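Local coordinates for protein hypoxanthine-guanine phosphoribosyltransferase (HGPRT) (Schistosoma mansoni, PDB 5IPF) that catalyses the transfer of a phosphoribosyl group from PRPP to hypoxanthine or guanine, yielding IMP or GMP for purine salvage, at residues D160-G165 with V185-V190; G96-A101 with V214-D219; I75-E80 with R112-V117; D55-P60 with L227-V232. All coordinates share one frame; numbering follows the deposited sequence.

Contact 1: D160-G165 with V185-V190; sequences DIIDTG and VASLLV. With IMP (inosinic acid), chain E.
The flat purine of IMP meets the I161 side chain over one face, where CG2 of I161 is 3.5 Å from C4 of the base. D160, at the corner before the strand, turns its carboxylate to the ribose and accepts from O2' at OD1 (2.7 Å). The carbonyl group of L189 is approached from both faces: the I162 amide comes from above its plane on one side (I162 N to L189 O 3.1 Å), and the S187 hydroxyl from the other (S187 OG to L189 O 2.7 Å). A second strand bond, L189 N to D160 O at 3.3 Å, completes a short parallel ladder pairing I161 with L189 and I162 with V190. With CG1 anti to the backbone N (chi1 -175°), I161 sends that other branch to L189, CG1 lying 3.6 Å from L189 CB; CD1 at its end is near both L189 and the base. Beyond the ladder the chain wraps the phosphate: D163 N and G165 N both donate to O1P, and T164 N reaches O2P at 2.8 Å. This is the PRPP-binding motif of the phosphoribosyltransferases. The phosphate charge is met here by backbone N-H groups next to a helix N-terminus, whose dipole would probably add to the attraction.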
loop_
_atom_site.group_PDB
_atom_site.type_symbol
_atom_site.label_atom_id
_atom_site.label_comp_id
_atom_site.label_asym_id
_atom_site.label_seq_id
_atom_site.Cartn_x
_atom_site.Cartn_y
_atom_site.Cartn_z
ATOM N N ASP A 160 -10.262 14.453 13.571
ATOM C CA ASP A 160 -10.958 13.374 12.886
ATOM C C ASP A 160 -12.206 13.845 12.139
ATOM O O ASP A 160 -12.398 13.491 10.971
ATOM C CB ASP A 160 -11.311 12.281 13.898
ATOM C CG ASP A 160 -12.052 12.818 15.111
ATOM O OD1 ASP A 160 -11.954 14.031 15.388
ATOM O OD2 ASP A 160 -12.731 12.024 15.793
ATOM N N ILE A 161 -13.064 14.634 12.787
ATOM C CA ILE A 161 -14.317 15.061 12.171
ATOM C C ILE A 161 -14.813 16.311 12.886
ATOM O O ILE A 161 -14.632 16.464 14.097
ATOM C CB ILE A 161 -15.367 13.920 12.201
ATOM C CG1 ILE A 161 -16.635 14.326 11.448
ATOM C CG2 ILE A 161 -15.690 13.519 13.630
ATOM C CD1 ILE A 161 -17.639 13.207 11.295
ATOM N N ILE A 162 -15.434 17.209 12.124
ATOM C CA ILE A 162 -16.027 18.438 12.642
ATOM C C ILE A 162 -17.542 18.321 12.529
ATOM O O ILE A 162 -18.064 17.951 11.470
ATOM C CB ILE A 162 -15.518 19.675 11.881
ATOM C CG1 ILE A 162 -13.997 19.788 11.986
ATOM C CG2 ILE A 162 -16.180 20.941 12.407
ATOM C CD1 ILE A 162 -13.508 20.052 13.383
ATOM N N ASP A 163 -18.246 18.639 13.616
ATOM C CA ASP A 163 -19.703 18.609 13.609
ATOM C C ASP A 163 -20.264 19.967 14.015
ATOM O O ASP A 163 -20.653 20.766 13.158
ATOM C CB ASP A 163 -20.223 17.512 14.540
ATOM C CG ASP A 163 -21.741 17.443 14.577
ATOM O OD1 ASP A 163 -22.388 17.920 13.621
ATOM O OD2 ASP A 163 -22.286 16.900 15.562
ATOM N N THR A 164 -20.313 20.233 15.321
ATOM C CA THR A 164 -20.793 21.526 15.792
ATOM C C THR A 164 -19.716 22.597 15.676
ATOM O O THR A 164 -20.008 23.735 15.294
ATOM C CB THR A 164 -21.277 21.418 17.238
ATOM O OG1 THR A 164 -20.156 21.206 18.106
ATOM C CG2 THR A 164 -22.251 20.257 17.385
ATOM N N GLY A 165 -18.470 22.255 16.004
ATOM C CA GLY A 165 -17.358 23.179 15.900
ATOM C C GLY A 165 -16.815 23.697 17.214
ATOM O O GLY A 165 -15.814 24.422 17.200
ATOM N N VAL A 185 -5.952 23.934 10.486
ATOM C CA VAL A 185 -6.629 22.698 10.861
ATOM C C VAL A 185 -6.837 21.841 9.621
ATOM O O VAL A 185 -7.274 22.342 8.579
ATOM C CB VAL A 185 -7.982 22.969 11.544
ATOM C CG1 VAL A 185 -8.759 21.670 11.702
ATOM C CG2 VAL A 185 -7.774 23.645 12.889
ATOM N N ALA A 186 -6.538 20.549 9.741
ATOM C CA ALA A 186 -6.842 19.564 8.708
ATOM C C ALA A 186 -7.807 18.547 9.306
ATOM O O ALA A 186 -7.442 17.803 10.221
ATOM C CB ALA A 186 -5.571 18.887 8.198
ATOM N N SER A 187 -9.036 18.525 8.796
ATOM C CA SER A 187 -10.076 17.622 9.269
ATOM C C SER A 187 -10.434 16.650 8.156
ATOM O O SER A 187 -10.714 17.068 7.027
ATOM C CB SER A 187 -11.323 18.389 9.718
ATOM O OG SER A 187 -12.352 17.502 10.121
ATOM N N LEU A 188 -10.423 15.355 8.480
ATOM C CA LEU A 188 -10.723 14.339 7.475
ATOM C C LEU A 188 -12.169 14.440 7.008
ATOM O O LEU A 188 -12.449 14.395 5.805
ATOM C CB LEU A 188 -10.435 12.947 8.034
ATOM C CG LEU A 188 -10.830 11.789 7.116
ATOM C CD1 LEU A 188 -10.042 11.840 5.816
ATOM C CD2 LEU A 188 -10.641 10.453 7.817
ATOM N N LEU A 189 -13.102 14.581 7.946
ATOM C CA LEU A 189 -14.520 14.651 7.634
ATOM C C LEU A 189 -15.125 15.932 8.193
ATOM O O LEU A 189 -14.651 16.482 9.191
ATOM C CB LEU A 189 -15.278 13.442 8.196
ATOM C CG LEU A 189 -14.803 12.052 7.771
ATOM C CD1 LEU A 189 -15.752 10.992 8.302
ATOM C CD2 LEU A 189 -14.682 11.964 6.260
ATOM N N VAL A 190 -16.183 16.398 7.533
ATOM C CA VAL A 190 -16.961 17.548 7.980
ATOM C C VAL A 190 -18.435 17.211 7.811
ATOM O O VAL A 190 -18.856 16.779 6.733
ATOM C CB VAL A 190 -16.603 18.830 7.201
ATOM C CG1 VAL A 190 -17.733 19.843 7.293
ATOM C CG2 VAL A 190 -15.315 19.428 7.736
HETATM P P IMP E . -17.764 19.156 17.487
HETATM O O1P IMP E . -17.102 19.778 16.280
HETATM O O2P IMP E . -19.188 18.671 17.358
HETATM O O3P IMP E . -17.728 20.176 18.600
HETATM O "O5'" IMP E . -16.896 17.889 17.919
HETATM C "C5'" IMP E . -17.527 16.642 18.189
HETATM C "C4'" IMP E . -16.604 15.648 18.854
HETATM O "O4'" IMP E . -17.176 14.328 18.732
HETATM C "C3'" IMP E . -15.203 15.537 18.279
HETATM O "O3'" IMP E . -14.316 15.041 19.281
HETATM C "C2'" IMP E . -15.370 14.487 17.181
HETATM O "O2'" IMP E . -14.210 13.723 16.927
HETATM C "C1'" IMP E . -16.520 13.606 17.701
HETATM N N9 IMP E . -17.518 13.294 16.673
HETATM C C8 IMP E . -18.382 14.193 16.104
HETATM N N7 IMP E . -19.151 13.550 15.201
HETATM C C5 IMP E . -18.795 12.248 15.183
HETATM C C6 IMP E . -19.262 11.167 14.445
HETATM O O6 IMP E . -20.208 11.309 13.671
HETATM N N1 IMP E . -18.700 9.921 14.637
HETATM C C2 IMP E . -17.682 9.760 15.555
HETATM N N3 IMP E . -17.223 10.840 16.283
HETATM C C4 IMP E . -17.769 12.068 16.102
#

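Contact 2: G96-A101 with V214-D219; sequences GFKFLA and VGYALD
K98, in the first turn of helix 97-112, sits against A217 of a type I' turn spanning G215 to L218, whose two central residues, Y216 and A217, both have positive phi, and the closest pair of CA atoms, K98 and A217, is 6.1 Å apart. The phenol ring of Y216 reaches out alongside the helix. K98 CB lies over one face of this ring, 3.9 Å from its centroid and 19° off the normal, a CH-pi contact displaced toward the rim. CE2 of the same ring touches the next residue of the helix, 3.9 Å from F99 CB. Its hydroxyl is hydrogen-bonded to D102, one turn further along. From CB the K98 chain runs fully extended (chi2 -172°, chi3 178°), its CD passing the turn backbone 3.8 Å from A217 N. The ammonium group then leaves the turn behind and makes a salt bridge with E108 of the second subunit. A217 adds its methyl to the aliphatic part of the lysine, CB to K98 CG 4.1 Å. Between the two backbones one water accepts from F99 N (2.9 Å) and donates to Y216 O (3.0 Å), so a first-turn amide of the helix is linked to the turn through solvent. F97 faces the other way, toward F124 of the second subunit. The arrangement is a beta turn packed on a helix N-terminus; in this phosphoribosyltransferase fold the turn follows strand 213-214 and leads to D219, a residue of the IMP pocket.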
loop_
_atom_site.group_PDB
_atom_site.type_symbol
_atom_site.label_atom_id
_atom_site.label_comp_id
_atom_site.label_asym_id
_atom_site.label_seq_id
_atom_site.Cartn_x
_atom_site.Cartn_y
_atom_site.Cartn_z
ATOM N N GLY A 96 -7.938 10.790 15.808
ATOM C CA GLY A 96 -7.262 11.230 14.607
ATOM C C GLY A 96 -5.981 10.489 14.292
ATOM O O GLY A 96 -5.165 10.970 13.503
ATOM N N PHE A 97 -5.802 9.305 14.880
ATOM C CA PHE A 97 -4.516 8.626 14.773
ATOM C C PHE A 97 -4.288 8.057 13.375
ATOM O O PHE A 97 -3.271 8.350 12.739
ATOM C CB PHE A 97 -4.406 7.527 15.824
ATOM C CG PHE A 97 -3.102 6.792 15.779
ATOM C CD1 PHE A 97 -1.943 7.389 16.247
ATOM C CD2 PHE A 97 -3.029 5.513 15.257
ATOM C CE1 PHE A 97 -0.737 6.723 16.201
ATOM C CE2 PHE A 97 -1.825 4.840 15.209
ATOM C CZ PHE A 97 -0.678 5.447 15.682
ATOM N N LYS A 98 -5.213 7.225 12.887
ATOM C CA LYS A 98 -5.027 6.608 11.574
ATOM C C LYS A 98 -4.946 7.662 10.475
ATOM O O LYS A 98 -4.112 7.562 9.564
ATOM C CB LYS A 98 -6.157 5.618 11.289
ATOM C CG LYS A 98 -6.186 4.419 12.225
ATOM C CD LYS A 98 -7.207 3.385 11.770
ATOM C CE LYS A 98 -7.208 2.163 12.678
ATOM N NZ LYS A 98 -8.138 1.104 12.188
ATOM N N PHE A 99 -5.799 8.686 10.556
ATOM C CA PHE A 99 -5.742 9.790 9.605
ATOM C C PHE A 99 -4.390 10.492 9.654
ATOM O O PHE A 99 -3.853 10.898 8.615
ATOM C CB PHE A 99 -6.885 10.765 9.894
ATOM C CG PHE A 99 -6.796 12.057 9.140
ATOM C CD1 PHE A 99 -6.654 12.068 7.764
ATOM C CD2 PHE A 99 -6.887 13.268 9.809
ATOM C CE1 PHE A 99 -6.579 13.263 7.072
ATOM C CE2 PHE A 99 -6.815 14.466 9.122
ATOM C CZ PHE A 99 -6.660 14.463 7.752
ATOM N N LEU A 100 -3.816 10.631 10.851
ATOM C CA LEU A 100 -2.475 11.194 10.966
ATOM C C LEU A 100 -1.433 10.289 10.320
ATOM O O LEU A 100 -0.510 10.774 9.660
ATOM C CB LEU A 100 -2.120 11.432 12.433
ATOM C CG LEU A 100 -0.637 11.745 12.653
ATOM C CD1 LEU A 100 -0.315 13.178 12.245
ATOM C CD2 LEU A 100 -0.209 11.468 14.084
ATOM N N ALA A 101 -1.555 8.973 10.508
ATOM C CA ALA A 101 -0.559 8.056 9.961
ATOM C C ALA A 101 -0.563 8.087 8.438
ATOM O O ALA A 101 0.486 8.267 7.805
ATOM C CB ALA A 101 -0.813 6.640 10.480
ATOM N N VAL A 214 -18.619 5.871 12.039
ATOM C CA VAL A 214 -17.635 5.171 12.860
ATOM C C VAL A 214 -16.616 4.509 11.937
ATOM O O VAL A 214 -16.779 4.483 10.718
ATOM C CB VAL A 214 -18.279 4.113 13.783
ATOM C CG1 VAL A 214 -19.224 4.765 14.780
ATOM C CG2 VAL A 214 -19.004 3.053 12.962
ATOM N N GLY A 215 -15.557 3.969 12.538
ATOM C CA GLY A 215 -14.504 3.292 11.810
ATOM C C GLY A 215 -13.365 4.230 11.431
ATOM O O GLY A 215 -13.517 5.453 11.369
ATOM N N TYR A 216 -12.196 3.634 11.166
ATOM C CA TYR A 216 -10.978 4.379 10.819
ATOM C C TYR A 216 -10.621 5.383 11.927
ATOM O O TYR A 216 -10.534 6.593 11.704
ATOM C CB TYR A 216 -11.116 5.057 9.447
ATOM C CG TYR A 216 -9.834 5.647 8.898
ATOM C CD1 TYR A 216 -8.814 4.830 8.427
ATOM C CD2 TYR A 216 -9.643 7.024 8.855
ATOM C CE1 TYR A 216 -7.638 5.363 7.938
ATOM C CE2 TYR A 216 -8.471 7.568 8.368
ATOM C CZ TYR A 216 -7.472 6.732 7.910
ATOM O OH TYR A 216 -6.298 7.256 7.420
ATOM N N ALA A 217 -10.430 4.850 13.142
ATOM C CA ALA A 217 -10.249 5.493 14.439
ATOM C C ALA A 217 -11.465 6.317 14.894
ATOM O O ALA A 217 -11.473 6.763 16.041
ATOM C CB ALA A 217 -8.994 6.386 14.518
ATOM N N LEU A 218 -12.503 6.502 14.080
ATOM C CA LEU A 218 -13.704 7.159 14.584
ATOM C C LEU A 218 -14.459 6.197 15.488
ATOM O O LEU A 218 -14.621 5.019 15.157
ATOM C CB LEU A 218 -14.606 7.627 13.447
ATOM C CG LEU A 218 -13.976 8.488 12.356
ATOM C CD1 LEU A 218 -15.041 9.130 11.479
ATOM C CD2 LEU A 218 -13.101 9.535 12.978
ATOM N N ASP A 219 -14.932 6.692 16.626
ATOM C CA ASP A 219 -15.476 5.824 17.654
ATOM C C ASP A 219 -16.907 6.207 18.011
ATOM O O ASP A 219 -17.346 7.342 17.809
ATOM C CB ASP A 219 -14.607 5.872 18.914
ATOM C CG ASP A 219 -14.582 7.247 19.548
ATOM O OD1 ASP A 219 -13.789 8.096 19.089
ATOM O OD2 ASP A 219 -15.352 7.475 20.505
HETATM O O HOH W 1 -8.255 8.565 12.038
#

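Contact 3: I75-E80 with R112-V117; sequences IVDYYE and RARGIV
The methyl tip of I116 meets helix 75-80 at two side chains: CD1 packs 4.2 Å from V76 CG1 and also touches the carboxylate of E80, 3.6 Å from its CD. I116 and E80 approach from opposite directions, the glutamate reaching over with CG anti to its backbone N (chi1 -165°) and an extended chain. V76 is shared, because the same CG1 methyl lies 4.0 Å above one face of the R114 guanidinium, offset toward the rim. D77 comes at the edge of that group, in its plane, with CB 3.9 Å from R114 NH1. The opposite charges are near each other but beyond salt-bridge distance. D77 OD2 stays 4.2 Å from R114 NH2, the two planes are 53° apart, and E80 OE1 is well out of the guanidinium plane; any attraction would probably be long-range. In the second shell, T110 takes a weak hydrogen bond from R114 NH2, tying the arginine back to the helix it follows, and L107 and V111 of that helix pack on V76. At the periphery of the subunit, then, the contact fastens the loop between helix 97-112 and strand 120-125 to the C-terminal turns of helix 61-81, whose I75 and Y79 pack against L156 of strand 154-159.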
loop_
_atom_site.group_PDB
_atom_site.type_symbol
_atom_site.label_atom_id
_atom_site.label_comp_id
_atom_site.label_asym_id
_atom_site.label_seq_id
_atom_site.Cartn_x
_atom_site.Cartn_y
_atom_site.Cartn_z
ATOM N N ILE A 75 -1.400 20.622 1.057
ATOM C CA ILE A 75 -0.757 21.099 2.281
ATOM C C ILE A 75 0.706 21.438 2.015
ATOM O O ILE A 75 1.210 22.487 2.442
ATOM C CB ILE A 75 -0.905 20.054 3.401
ATOM C CG1 ILE A 75 -2.382 19.784 3.689
ATOM C CG2 ILE A 75 -0.201 20.517 4.659
ATOM C CD1 ILE A 75 -2.611 18.670 4.689
ATOM N N VAL A 76 1.405 20.563 1.287
ATOM C CA VAL A 76 2.835 20.764 1.070
ATOM C C VAL A 76 3.084 22.046 0.288
ATOM O O VAL A 76 3.881 22.897 0.702
ATOM C CB VAL A 76 3.459 19.543 0.374
ATOM C CG1 VAL A 76 4.818 19.907 -0.206
ATOM C CG2 VAL A 76 3.607 18.408 1.361
ATOM N N ASP A 77 2.400 22.219 -0.849
ATOM C CA ASP A 77 2.686 23.414 -1.637
ATOM C C ASP A 77 2.119 24.683 -1.005
ATOM O O ASP A 77 2.593 25.779 -1.330
ATOM C CB ASP A 77 2.201 23.260 -3.085
ATOM C CG ASP A 77 0.760 22.826 -3.189
ATOM O OD1 ASP A 77 -0.068 23.284 -2.379
ATOM O OD2 ASP A 77 0.453 22.027 -4.101
ATOM N N TYR A 78 1.145 24.572 -0.095
ATOM C CA TYR A 78 0.790 25.737 0.709
ATOM C C TYR A 78 1.948 26.137 1.616
ATOM O O TYR A 78 2.411 27.283 1.590
ATOM C CB TYR A 78 -0.464 25.476 1.545
ATOM C CG TYR A 78 -0.729 26.605 2.522
ATOM C CD1 TYR A 78 -1.378 27.762 2.114
ATOM C CD2 TYR A 78 -0.304 26.526 3.844
ATOM C CE1 TYR A 78 -1.608 28.806 2.996
ATOM C CE2 TYR A 78 -0.526 27.564 4.731
ATOM C CZ TYR A 78 -1.180 28.701 4.304
ATOM O OH TYR A 78 -1.406 29.734 5.187
ATOM N N TYR A 79 2.424 25.196 2.436
ATOM C CA TYR A 79 3.507 25.507 3.364
ATOM C C TYR A 79 4.830 25.786 2.666
ATOM O O TYR A 79 5.770 26.243 3.325
ATOM C CB TYR A 79 3.682 24.372 4.372
ATOM C CG TYR A 79 2.637 24.371 5.463
ATOM C CD1 TYR A 79 2.795 25.151 6.602
ATOM C CD2 TYR A 79 1.490 23.598 5.352
ATOM C CE1 TYR A 79 1.841 25.157 7.600
ATOM C CE2 TYR A 79 0.530 23.597 6.347
ATOM C CZ TYR A 79 0.711 24.376 7.468
ATOM O OH TYR A 79 -0.241 24.378 8.460
ATOM N N GLU A 80 4.933 25.524 1.362
ATOM C CA GLU A 80 6.117 25.900 0.603
ATOM C C GLU A 80 5.954 27.221 -0.133
ATOM O O GLU A 80 6.959 27.892 -0.400
ATOM C CB GLU A 80 6.481 24.806 -0.407
ATOM C CG GLU A 80 7.878 24.955 -0.982
ATOM C CD GLU A 80 8.005 24.382 -2.374
ATOM O OE1 GLU A 80 7.026 23.778 -2.861
ATOM O OE2 GLU A 80 9.084 24.542 -2.984
ATOM N N ARG A 112 9.147 13.746 -0.695
ATOM C CA ARG A 112 10.271 12.951 -1.174
ATOM C C ARG A 112 10.387 13.009 -2.692
ATOM O O ARG A 112 11.498 13.011 -3.233
ATOM C CB ARG A 112 10.108 11.508 -0.702
ATOM C CG ARG A 112 11.350 10.884 -0.106
ATOM C CD ARG A 112 10.958 9.673 0.715
ATOM N NE ARG A 112 9.905 8.905 0.056
ATOM C CZ ARG A 112 8.895 8.324 0.695
ATOM N NH1 ARG A 112 8.791 8.431 2.013
ATOM N NH2 ARG A 112 7.980 7.645 0.015
ATOM N N ALA A 113 9.255 13.059 -3.394
ATOM C CA ALA A 113 9.251 13.041 -4.851
ATOM C C ALA A 113 9.468 14.414 -5.473
ATOM O O ALA A 113 9.447 14.525 -6.706
ATOM C CB ALA A 113 7.934 12.453 -5.363
ATOM N N ARG A 114 9.681 15.457 -4.672
ATOM C CA ARG A 114 9.865 16.799 -5.204
ATOM C C ARG A 114 11.195 17.435 -4.836
ATOM O O ARG A 114 11.438 18.585 -5.221
ATOM C CB ARG A 114 8.740 17.726 -4.728
ATOM C CG ARG A 114 7.353 17.371 -5.248
ATOM C CD ARG A 114 6.429 18.582 -5.210
ATOM N NE ARG A 114 5.134 18.275 -4.612
ATOM C CZ ARG A 114 4.242 19.195 -4.255
ATOM N NH1 ARG A 114 4.509 20.482 -4.431
ATOM N NH2 ARG A 114 3.088 18.830 -3.714
ATOM N N GLY A 115 12.059 16.738 -4.102
ATOM C CA GLY A 115 13.256 17.372 -3.589
ATOM C C GLY A 115 13.026 18.496 -2.601
ATOM O O GLY A 115 13.988 19.165 -2.217
ATOM N N ILE A 116 11.785 18.729 -2.169
ATOM C CA ILE A 116 11.493 19.829 -1.250
ATOM C C ILE A 116 12.004 19.492 0.147
ATOM O O ILE A 116 11.918 18.343 0.599
ATOM C CB ILE A 116 9.979 20.123 -1.239
ATOM C CG1 ILE A 116 9.542 20.641 -2.611
ATOM C CG2 ILE A 116 9.592 21.101 -0.110
ATOM C CD1 ILE A 116 8.048 20.764 -2.772
ATOM N N VAL A 117 12.540 20.492 0.842
ATOM C CA VAL A 117 12.894 20.356 2.252
ATOM C C VAL A 117 11.819 21.078 3.057
ATOM O O VAL A 117 11.766 22.312 3.085
ATOM C CB VAL A 117 14.297 20.902 2.559
ATOM C CG1 VAL A 117 14.666 20.620 4.020
ATOM C CG2 VAL A 117 15.324 20.279 1.636
#

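Contact 4: D55-P60 with L227-V232; sequences DYVLIP and LHHICV
A classic beta bulge puts L58 and I59 together opposite I230, whose carbonyl oxygen accepts from both amides (L58 N to I230 O 2.6 Å, I59 N to I230 O 3.0 Å). The first donor lies in the carbonyl plane and the second is tilted 22° from it. I230 N returns a bond to I59 O, also 3.0 Å, and the I59 and I230 side chains run side by side in the same direction. Ahead of the bulge, D55 N to V232 O (2.9 Å) and V232 N to Y56 O carry the antiparallel pairing on. With CG between the backbone N and the carbonyl carbon (chi1 51°), Y56 lays its ring across V232, whose CG2 stands over the ring centre, 9° off the normal, while L58 CD1 lies at the ring edge. Strands 54-59 and 230-233 form, with 213-214, the antiparallel sheet separate from the parallel core, consistent with the hood of type I phosphoribosyltransferases. V213 of the third strand touches L58, I230 and V232. On the other face V57 CG2 packs 3.8 Å from C231 SG, and V57 CG1 lies 3.7 Å from H229 CB. The H229 ring has P60 C at its edge; its ND1 accepts from N61 N, and NE2 is hydrogen-bonded to C45 O.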
loop_
_atom_site.group_PDB
_atom_site.type_symbol
_atom_site.label_atom_id
_atom_site.label_comp_id
_atom_site.label_asym_id
_atom_site.label_seq_id
_atom_site.Cartn_x
_atom_site.Cartn_y
_atom_site.Cartn_z
ATOM N N ASP A 55 -24.675 -0.445 9.211
ATOM C CA ASP A 55 -25.692 -0.257 8.180
ATOM C C ASP A 55 -25.076 -0.353 6.787
ATOM O O ASP A 55 -25.467 -1.205 5.979
ATOM C CB ASP A 55 -26.395 1.089 8.379
ATOM C CG ASP A 55 -27.802 1.110 7.802
ATOM O OD1 ASP A 55 -28.041 0.456 6.763
ATOM O OD2 ASP A 55 -28.674 1.784 8.389
ATOM N N TYR A 56 -24.104 0.507 6.492
ATOM C CA TYR A 56 -23.377 0.426 5.232
ATOM C C TYR A 56 -22.009 1.073 5.395
ATOM O O TYR A 56 -21.690 1.652 6.434
ATOM C CB TYR A 56 -24.161 1.076 4.086
ATOM C CG TYR A 56 -24.664 2.476 4.363
ATOM C CD1 TYR A 56 -23.834 3.580 4.213
ATOM C CD2 TYR A 56 -25.979 2.695 4.750
ATOM C CE1 TYR A 56 -24.295 4.863 4.453
ATOM C CE2 TYR A 56 -26.452 3.972 4.993
ATOM C CZ TYR A 56 -25.607 5.053 4.843
ATOM O OH TYR A 56 -26.078 6.324 5.086
ATOM N N VAL A 57 -21.198 0.950 4.354
ATOM C CA VAL A 57 -19.886 1.584 4.308
ATOM C C VAL A 57 -20.030 2.934 3.622
ATOM O O VAL A 57 -20.575 3.021 2.516
ATOM C CB VAL A 57 -18.873 0.700 3.565
ATOM C CG1 VAL A 57 -17.537 1.409 3.464
ATOM C CG2 VAL A 57 -18.727 -0.643 4.260
ATOM N N LEU A 58 -19.547 3.991 4.276
ATOM C CA LEU A 58 -19.637 5.329 3.699
ATOM C C LEU A 58 -18.404 5.656 2.860
ATOM O O LEU A 58 -18.519 5.957 1.668
ATOM C CB LEU A 58 -19.837 6.373 4.803
ATOM C CG LEU A 58 -20.360 7.716 4.284
ATOM C CD1 LEU A 58 -21.756 7.552 3.697
ATOM C CD2 LEU A 58 -20.348 8.782 5.367
ATOM N N ILE A 59 -17.221 5.604 3.467
ATOM C CA ILE A 59 -15.979 5.868 2.744
ATOM C C ILE A 59 -15.035 4.684 2.920
ATOM O O ILE A 59 -14.561 4.432 4.039
ATOM C CB ILE A 59 -15.317 7.172 3.218
ATOM C CG1 ILE A 59 -16.345 8.300 3.304
ATOM C CG2 ILE A 59 -14.203 7.573 2.266
ATOM C CD1 ILE A 59 -15.752 9.637 3.679
ATOM N N PRO A 60 -14.746 3.928 1.863
ATOM C CA PRO A 60 -13.761 2.847 1.980
ATOM C C PRO A 60 -12.371 3.390 2.274
ATOM O O PRO A 60 -12.041 4.534 1.951
ATOM C CB PRO A 60 -13.816 2.164 0.609
ATOM C CG PRO A 60 -15.170 2.504 0.076
ATOM C CD PRO A 60 -15.456 3.891 0.574
ATOM N N LEU A 227 -12.307 -0.804 13.160
ATOM C CA LEU A 227 -12.930 -0.948 11.855
ATOM C C LEU A 227 -12.067 -0.290 10.784
ATOM O O LEU A 227 -11.439 0.748 11.008
ATOM C CB LEU A 227 -14.326 -0.331 11.860
ATOM C CG LEU A 227 -15.305 -0.826 10.797
ATOM C CD1 LEU A 227 -15.568 -2.317 10.950
ATOM C CD2 LEU A 227 -16.597 -0.043 10.894
ATOM N N HIS A 228 -12.051 -0.904 9.600
ATOM C CA HIS A 228 -11.171 -0.493 8.512
ATOM C C HIS A 228 -11.718 0.680 7.708
ATOM O O HIS A 228 -10.950 1.552 7.285
ATOM C CB HIS A 228 -10.912 -1.673 7.570
ATOM C CG HIS A 228 -9.708 -1.494 6.702
ATOM N ND1 HIS A 228 -9.743 -1.640 5.331
ATOM C CD2 HIS A 228 -8.432 -1.168 7.014
ATOM C CE1 HIS A 228 -8.539 -1.418 4.838
ATOM N NE2 HIS A 228 -7.725 -1.129 5.837
ATOM N N HIS A 229 -13.022 0.722 7.475
ATOM C CA HIS A 229 -13.633 1.757 6.655
ATOM C C HIS A 229 -14.496 2.675 7.510
ATOM O O HIS A 229 -14.776 2.402 8.680
ATOM C CB HIS A 229 -14.474 1.132 5.538
ATOM C CG HIS A 229 -13.866 -0.097 4.942
ATOM N ND1 HIS A 229 -12.960 -0.053 3.906
ATOM C CD2 HIS A 229 -14.038 -1.406 5.237
ATOM C CE1 HIS A 229 -12.598 -1.283 3.589
ATOM N NE2 HIS A 229 -13.238 -2.124 4.381
ATOM N N ILE A 230 -14.919 3.777 6.902
ATOM C CA ILE A 230 -15.866 4.689 7.530
ATOM C C ILE A 230 -17.274 4.189 7.230
ATOM O O ILE A 230 -17.677 4.099 6.066
ATOM C CB ILE A 230 -15.672 6.129 7.038
ATOM C CG1 ILE A 230 -14.310 6.661 7.485
ATOM C CG2 ILE A 230 -16.790 7.020 7.558
ATOM C CD1 ILE A 230 -14.019 8.063 7.012
ATOM N N CYS A 231 -18.017 3.863 8.281
ATOM C CA CYS A 231 -19.341 3.278 8.156
ATOM C C CYS A 231 -20.321 4.047 9.028
ATOM O O CYS A 231 -19.936 4.895 9.836
ATOM C CB CYS A 231 -19.325 1.795 8.547
ATOM S SG CYS A 231 -18.077 0.825 7.674
ATOM N N VAL A 232 -21.604 3.743 8.855
ATOM C CA VAL A 232 -22.670 4.301 9.677
ATOM C C VAL A 232 -23.249 3.180 10.531
ATOM O O VAL A 232 -23.498 2.074 10.034
ATOM C CB VAL A 232 -23.760 4.972 8.822
ATOM C CG1 VAL A 232 -23.199 6.191 8.105
ATOM C CG2 VAL A 232 -24.344 3.992 7.822
#

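In the fold
Contacts 1, 2 and 4 adjoin one another, while contact 3 stands apart, its centre about 31 Å from that of contact 4 on the opposite side of the chain's centre. L218 of contact 2 packs on contact 1, with CD2 3.4 Å from D160 CB, and L189 CD1 of contact 1 is 3.6 Å from I230 CD1 of contact 4. Segment 214-219 is joined to 227-232 by probable backbone hydrogen bonds, V214 N to C231 O at 2.7 Å and Y216 N to L227 O at 3.0 Å. Segment 160-165 of contact 1 binds IMP directly, D219 of 214-219 touches it, and the I230 side chain stays about 8 Å from the nucleotide. Both contacts 2 and 3 touch the second subunit.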